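Local coordinates for protein glycoside hydrolase family 31 (PDB 5I0G) that degrades cycloalternan, a cyclic glucose oligosaccharide, probably by hydrolysing its alpha-glucosidic bonds as a glycoside hydrolase of family 31, at residues E336-F341 against I385-P390; V512-S517 against L527-A532. The protein carries 1 engineered substitution. All coordinates share one frame; numbering follows the deposited sequence.

Both contacts belong to the family 31 TIM barrel, a closed ring of eight parallel strands, and both reach the same glucose of chain B. Along the chain, the loop that follows strand 326-329 supplies 336-341; contact 1 then folds this loop against the C-terminal end of strand 383-388, the next stave, closing a loop with 43 residues between its segments, among them helix 370-379. Only after that does contact 2 open, joining neighbouring strands 513-515 and 527-529 across nine intervening residues without helix or strand. The two are therefore in series, neither nested nor crossed. Their centres lie about 16 Å apart, yet Ile385 CD1 packs on Val512 CG1 at 4.1 Å.

Contact 1: E336-F341 against I385-P390; sequences EGFTIF and ILWQIP. With GLC (alpha-D-glucopyranose), chain B.
Phe338 turns one face of its ring to the edge of the Trp387 indole, where CZ3 comes over it, in an offset edge-to-face pair whose planes stand at 60°. The closest atoms are CE1 of Phe338 and CZ3 of Trp387, 3.6 Å apart, and the two side chains run side by side in the same direction. With CG of Trp387 anti to the backbone N (chi1 -170°), the indole swings alongside the phenyl ring, and its end comes nearer the loop than its CB does. C6 of the chain B glucose lies 3.9 Å from Trp387 NE1, whose N-H is given to Asp467. The same phenylalanine also touches CG2 of Ile389 through CD2, at 4.0 Å.

Polar closure comes from Gln388. Its chain bends at chi2 (-75°), bringing NE2 back to the carbonyl O of Phe338 at 2.9 Å in a nearly straight bond. A second bond from NE2 goes to the O of Trp387, also 2.9 Å away, and OE1 accepts a hydrogen bond from the hydroxyl of Tyr500. The two bonds from NE2, both close to the amide plane, and the one to OE1 restrain the rotation of the amide, which ties a loop carbonyl to the strand. Farther along, Phe341 CZ meets Leu386 CD1 at 4.1 Å.

Phe338 and Trp387 both belong to the glycan pocket, Phe338 touching a further glucose. Strand 383-388 runs between strands 326-329 and 463-466 of the barrel, Leu386 packing on Ile329 of the former, while Gln388 and Pro390 lean on helix 485-506.

Contact 2: V512-S517 against L527-A532; sequences VTFSRS and LYWAGA. Engineered in segment 527-532: Ala532 (natural residue Asp). With GLC (alpha-D-glucopyranose), chain B; GLC (alpha-D-glucopyranose), chain C.
Strands 513-515 and 527-529 run parallel as neighbouring staves of the TIM barrel, their axes 4.5 Å apart and inclined by 28°. Backbone hydrogen bonds join Leu527 N to Thr513 O, Ser515 N to Leu527 O and Trp529 N to Ser515 O.

Phe514 and Leu527 share one face of the sheet, Leu527 CB meeting the phenyl edge at CD1. With CG anti to its backbone N (chi1 -170°), Phe514 reaches across to Trp529 of the neighbouring strand, where CZ lies 3.5 Å from CB; the rings are nearly parallel but slid apart. On the other face, Ser515 CB packs on CE2 of Tyr528. A water bonds to Thr513 OG1, Ser515 OG and Leu527 O, and Ser515 OG also bonds to Thr466.

Past the strands lies the glycan pocket. Arg516 runs alongside Trp529, its CB over the indole six-membered ring in a CH-pi contact, 3.7 Å from the centroid. Salt bridges to Glu470 and Asp467 hold the guanidinium at the end of an extended chain. The engineered Ala532 (Asp in nature) brings CB to 4.0 Å from O2 of the chain B glucose. Arg516 NH1 gives that O2 a weak bond, and a nearly straight one, 3.1 Å long, to O4 of the chain C glucose.

Contact 1: E336-F341 against I385-P390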
# COMPACT_ATOMS: atom_id res chain seq x y z
N GLU A 336 -3.88 21.35 9.00
CA GLU A 336 -2.52 21.76 9.31
C GLU A 336 -1.84 20.73 10.20
O GLU A 336 -0.77 20.23 9.83
CB GLU A 336 -2.49 23.15 9.94
CG GLU A 336 -3.00 24.22 9.00
CD GLU A 336 -2.72 25.65 9.44
OE1 GLU A 336 -2.05 25.88 10.48
OE2 GLU A 336 -3.18 26.57 8.74
N GLY A 337 -2.46 20.42 11.34
CA GLY A 337 -1.90 19.44 12.30
C GLY A 337 -2.62 18.10 12.42
O GLY A 337 -2.10 17.19 13.08
N PHE A 338 -3.80 17.96 11.83
CA PHE A 338 -4.59 16.72 11.92
C PHE A 338 -4.78 16.21 13.35
O PHE A 338 -4.78 15.02 13.61
CB PHE A 338 -4.00 15.66 10.97
CG PHE A 338 -3.96 16.14 9.56
CD1 PHE A 338 -5.13 16.17 8.81
CD2 PHE A 338 -2.81 16.70 9.03
CE1 PHE A 338 -5.13 16.68 7.52
CE2 PHE A 338 -2.80 17.21 7.74
CZ PHE A 338 -3.96 17.20 6.99
N THR A 339 -4.97 17.16 14.26
CA THR A 339 -5.14 16.90 15.68
C THR A 339 -6.35 17.59 16.29
O THR A 339 -6.87 17.11 17.31
CB THR A 339 -3.87 17.36 16.45
OG1 THR A 339 -2.74 16.64 15.96
CG2 THR A 339 -3.99 17.06 17.93
N ILE A 340 -6.79 18.71 15.69
CA ILE A 340 -7.83 19.59 16.21
C ILE A 340 -8.91 19.75 15.14
O ILE A 340 -8.60 19.93 13.97
CB ILE A 340 -7.22 20.96 16.57
CG1 ILE A 340 -6.11 20.76 17.61
CG2 ILE A 340 -8.28 21.90 17.11
CD1 ILE A 340 -5.20 21.95 17.81
N PHE A 341 -10.18 19.68 15.54
CA PHE A 341 -11.32 19.88 14.61
C PHE A 341 -11.31 21.27 13.99
O PHE A 341 -10.90 22.24 14.64
CB PHE A 341 -12.66 19.65 15.31
CG PHE A 341 -13.09 18.23 15.31
CD1 PHE A 341 -12.67 17.36 16.30
CD2 PHE A 341 -13.93 17.74 14.30
CE1 PHE A 341 -13.07 16.03 16.30
CE2 PHE A 341 -14.34 16.42 14.30
CZ PHE A 341 -13.91 15.56 15.30
N ILE A 385 -14.78 7.07 12.69
CA ILE A 385 -13.35 6.89 12.38
C ILE A 385 -12.79 8.20 11.80
O ILE A 385 -13.38 8.78 10.89
CB ILE A 385 -13.15 5.77 11.32
CG1 ILE A 385 -13.79 4.45 11.75
CG2 ILE A 385 -11.68 5.59 10.96
CD1 ILE A 385 -13.06 3.69 12.84
N LEU A 386 -11.64 8.64 12.29
CA LEU A 386 -11.01 9.86 11.80
C LEU A 386 -9.73 9.55 11.05
O LEU A 386 -8.94 8.68 11.43
CB LEU A 386 -10.72 10.83 12.95
CG LEU A 386 -11.91 11.30 13.81
CD1 LEU A 386 -11.42 12.27 14.87
CD2 LEU A 386 -13.00 11.95 12.97
N TRP A 387 -9.52 10.32 9.99
CA TRP A 387 -8.37 10.19 9.12
C TRP A 387 -7.10 10.75 9.74
O TRP A 387 -7.14 11.70 10.54
CB TRP A 387 -8.69 10.92 7.82
CG TRP A 387 -7.77 10.74 6.68
CD1 TRP A 387 -7.88 9.83 5.69
CD2 TRP A 387 -6.66 11.58 6.34
NE1 TRP A 387 -6.88 10.01 4.77
CE2 TRP A 387 -6.12 11.08 5.14
CE3 TRP A 387 -6.05 12.68 6.95
CZ2 TRP A 387 -5.01 11.65 4.53
CZ3 TRP A 387 -4.95 13.25 6.34
CH2 TRP A 387 -4.43 12.72 5.13
N GLN A 388 -5.98 10.15 9.36
CA GLN A 388 -4.66 10.51 9.88
C GLN A 388 -3.61 10.26 8.81
O GLN A 388 -3.82 9.45 7.87
CB GLN A 388 -4.26 9.67 11.10
CG GLN A 388 -5.03 9.96 12.37
CD GLN A 388 -4.62 11.26 13.04
OE1 GLN A 388 -3.67 11.30 13.81
NE2 GLN A 388 -5.35 12.32 12.76
N ILE A 389 -2.46 10.92 9.00
CA ILE A 389 -1.29 10.77 8.13
C ILE A 389 -0.06 10.76 9.07
O ILE A 389 -0.06 11.51 10.07
CB ILE A 389 -1.26 11.94 7.10
CG1 ILE A 389 -0.16 11.78 6.05
CG2 ILE A 389 -1.05 13.29 7.77
CD1 ILE A 389 -0.59 11.01 4.84
N PRO A 390 0.99 9.95 8.77
CA PRO A 390 2.18 9.96 9.65
C PRO A 390 3.23 10.96 9.13
O PRO A 390 4.33 10.57 8.79
CB PRO A 390 2.68 8.51 9.55
CG PRO A 390 2.35 8.12 8.15
CD PRO A 390 1.18 8.97 7.69
C1 GLC B . -5.42 9.64 -0.22
C2 GLC B . -6.26 8.37 -0.06
C3 GLC B . -7.74 8.69 -0.15
C4 GLC B . -8.15 9.84 0.77
C5 GLC B . -7.22 11.02 0.56
C6 GLC B . -7.50 12.12 1.57
O2 GLC B . -5.93 7.40 -1.07
O3 GLC B . -8.54 7.55 0.19
O4 GLC B . -9.48 10.23 0.45
O5 GLC B . -5.85 10.64 0.70
O6 GLC B . -6.88 13.30 1.06

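Contact 2: V512-S517 against L527-A532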
# COMPACT_ATOMS: atom_id res chain seq x y z
N VAL A 512 -8.92 -0.72 15.98
CA VAL A 512 -9.47 -0.55 14.65
C VAL A 512 -8.72 0.59 13.97
O VAL A 512 -9.05 1.77 14.13
CB VAL A 512 -10.99 -0.28 14.67
CG1 VAL A 512 -11.50 -0.07 13.25
CG2 VAL A 512 -11.73 -1.41 15.34
N THR A 513 -7.68 0.21 13.25
CA THR A 513 -6.98 1.09 12.34
C THR A 513 -7.34 0.59 10.94
O THR A 513 -7.52 -0.62 10.75
CB THR A 513 -5.46 1.04 12.54
OG1 THR A 513 -4.97 -0.31 12.45
CG2 THR A 513 -5.07 1.63 13.88
N PHE A 514 -7.40 1.52 9.99
CA PHE A 514 -7.78 1.25 8.61
C PHE A 514 -6.69 1.86 7.72
O PHE A 514 -6.58 3.09 7.62
CB PHE A 514 -9.16 1.89 8.38
CG PHE A 514 -9.83 1.54 7.08
CD1 PHE A 514 -10.10 0.24 6.75
CD2 PHE A 514 -10.29 2.54 6.23
CE1 PHE A 514 -10.79 -0.08 5.58
CE2 PHE A 514 -10.96 2.24 5.05
CZ PHE A 514 -11.23 0.93 4.73
N SER A 515 -5.87 0.99 7.09
CA SER A 515 -4.62 1.43 6.42
C SER A 515 -4.59 0.94 5.00
O SER A 515 -5.26 -0.02 4.65
CB SER A 515 -3.38 0.86 7.15
OG SER A 515 -3.38 1.07 8.54
N ARG A 516 -3.77 1.57 4.16
CA ARG A 516 -3.55 1.09 2.80
C ARG A 516 -2.19 0.43 2.62
O ARG A 516 -2.05 -0.47 1.77
CB ARG A 516 -3.72 2.23 1.79
CG ARG A 516 -2.67 3.32 1.89
CD ARG A 516 -2.94 4.47 0.97
NE ARG A 516 -1.74 5.29 0.81
CZ ARG A 516 -1.71 6.52 0.30
NH1 ARG A 516 -2.81 7.15 -0.07
NH2 ARG A 516 -0.55 7.14 0.18
N SER A 517 -1.17 0.87 3.38
CA SER A 517 0.18 0.33 3.22
C SER A 517 0.60 -0.56 4.36
O SER A 517 0.10 -0.49 5.48
CB SER A 517 1.21 1.43 2.95
OG SER A 517 1.39 2.28 4.07
N LEU A 527 -7.22 -3.24 10.04
CA LEU A 527 -7.90 -3.44 8.77
C LEU A 527 -7.12 -2.76 7.64
O LEU A 527 -6.31 -1.86 7.88
CB LEU A 527 -9.30 -2.82 8.81
CG LEU A 527 -10.44 -3.52 9.58
CD1 LEU A 527 -9.97 -4.17 10.86
CD2 LEU A 527 -11.59 -2.55 9.83
N TYR A 528 -7.41 -3.19 6.41
CA TYR A 528 -6.71 -2.72 5.20
C TYR A 528 -7.70 -2.50 4.06
O TYR A 528 -8.69 -3.24 3.95
CB TYR A 528 -5.55 -3.68 4.84
CG TYR A 528 -4.47 -3.63 5.90
CD1 TYR A 528 -4.56 -4.40 7.06
CD2 TYR A 528 -3.44 -2.72 5.81
CE1 TYR A 528 -3.60 -4.29 8.08
CE2 TYR A 528 -2.47 -2.62 6.81
CZ TYR A 528 -2.57 -3.39 7.94
OH TYR A 528 -1.63 -3.24 8.93
N TRP A 529 -7.48 -1.45 3.26
CA TRP A 529 -8.22 -1.25 2.00
C TRP A 529 -7.25 -1.13 0.82
O TRP A 529 -6.07 -0.81 1.01
CB TRP A 529 -9.24 -0.08 2.09
CG TRP A 529 -8.80 1.27 1.60
CD1 TRP A 529 -9.17 1.88 0.43
CD2 TRP A 529 -7.95 2.20 2.28
NE1 TRP A 529 -8.57 3.11 0.31
CE2 TRP A 529 -7.82 3.34 1.44
CE3 TRP A 529 -7.30 2.20 3.51
CZ2 TRP A 529 -7.05 4.45 1.79
CZ3 TRP A 529 -6.53 3.32 3.87
CH2 TRP A 529 -6.40 4.41 3.00
N ALA A 530 -7.77 -1.38 -0.38
CA ALA A 530 -6.96 -1.53 -1.59
C ALA A 530 -6.37 -0.24 -2.18
O ALA A 530 -5.65 -0.30 -3.17
CB ALA A 530 -7.78 -2.24 -2.66
N GLY A 531 -6.68 0.91 -1.60
CA GLY A 531 -6.10 2.17 -2.02
C GLY A 531 -6.92 2.88 -3.07
O GLY A 531 -8.12 2.68 -3.17
N ALA A 532 -6.26 3.71 -3.86
CA ALA A 532 -6.94 4.64 -4.74
C ALA A 532 -7.10 4.04 -6.13
O ALA A 532 -6.13 3.52 -6.70
CB ALA A 532 -6.15 5.94 -4.82
C1 GLC B . -5.42 9.64 -0.22
C2 GLC B . -6.26 8.37 -0.06
C3 GLC B . -7.74 8.69 -0.15
C4 GLC B . -8.15 9.84 0.77
C5 GLC B . -7.22 11.02 0.56
C6 GLC B . -7.50 12.12 1.57
O2 GLC B . -5.93 7.40 -1.07
O3 GLC B . -8.54 7.55 0.19
O4 GLC B . -9.48 10.23 0.45
O5 GLC B . -5.85 10.64 0.70
O6 GLC B . -6.88 13.30 1.06
C1 GLC C . -4.32 13.16 -3.46
C2 GLC C . -5.23 12.02 -2.99
C3 GLC C . -4.56 11.17 -1.91
C4 GLC C . -3.22 10.67 -2.46
C5 GLC C . -2.38 11.88 -2.86
C6 GLC C . -0.94 11.58 -3.26
O2 GLC C . -6.47 12.56 -2.50
O3 GLC C . -5.47 10.10 -1.59
O4 GLC C . -2.50 9.89 -1.50
O5 GLC C . -3.08 12.59 -3.89
O6 GLC C . -0.86 10.64 -4.34
O HOH W 1 -4.41 -1.15 9.76
O HOH W 2 0.59 -1.80 8.36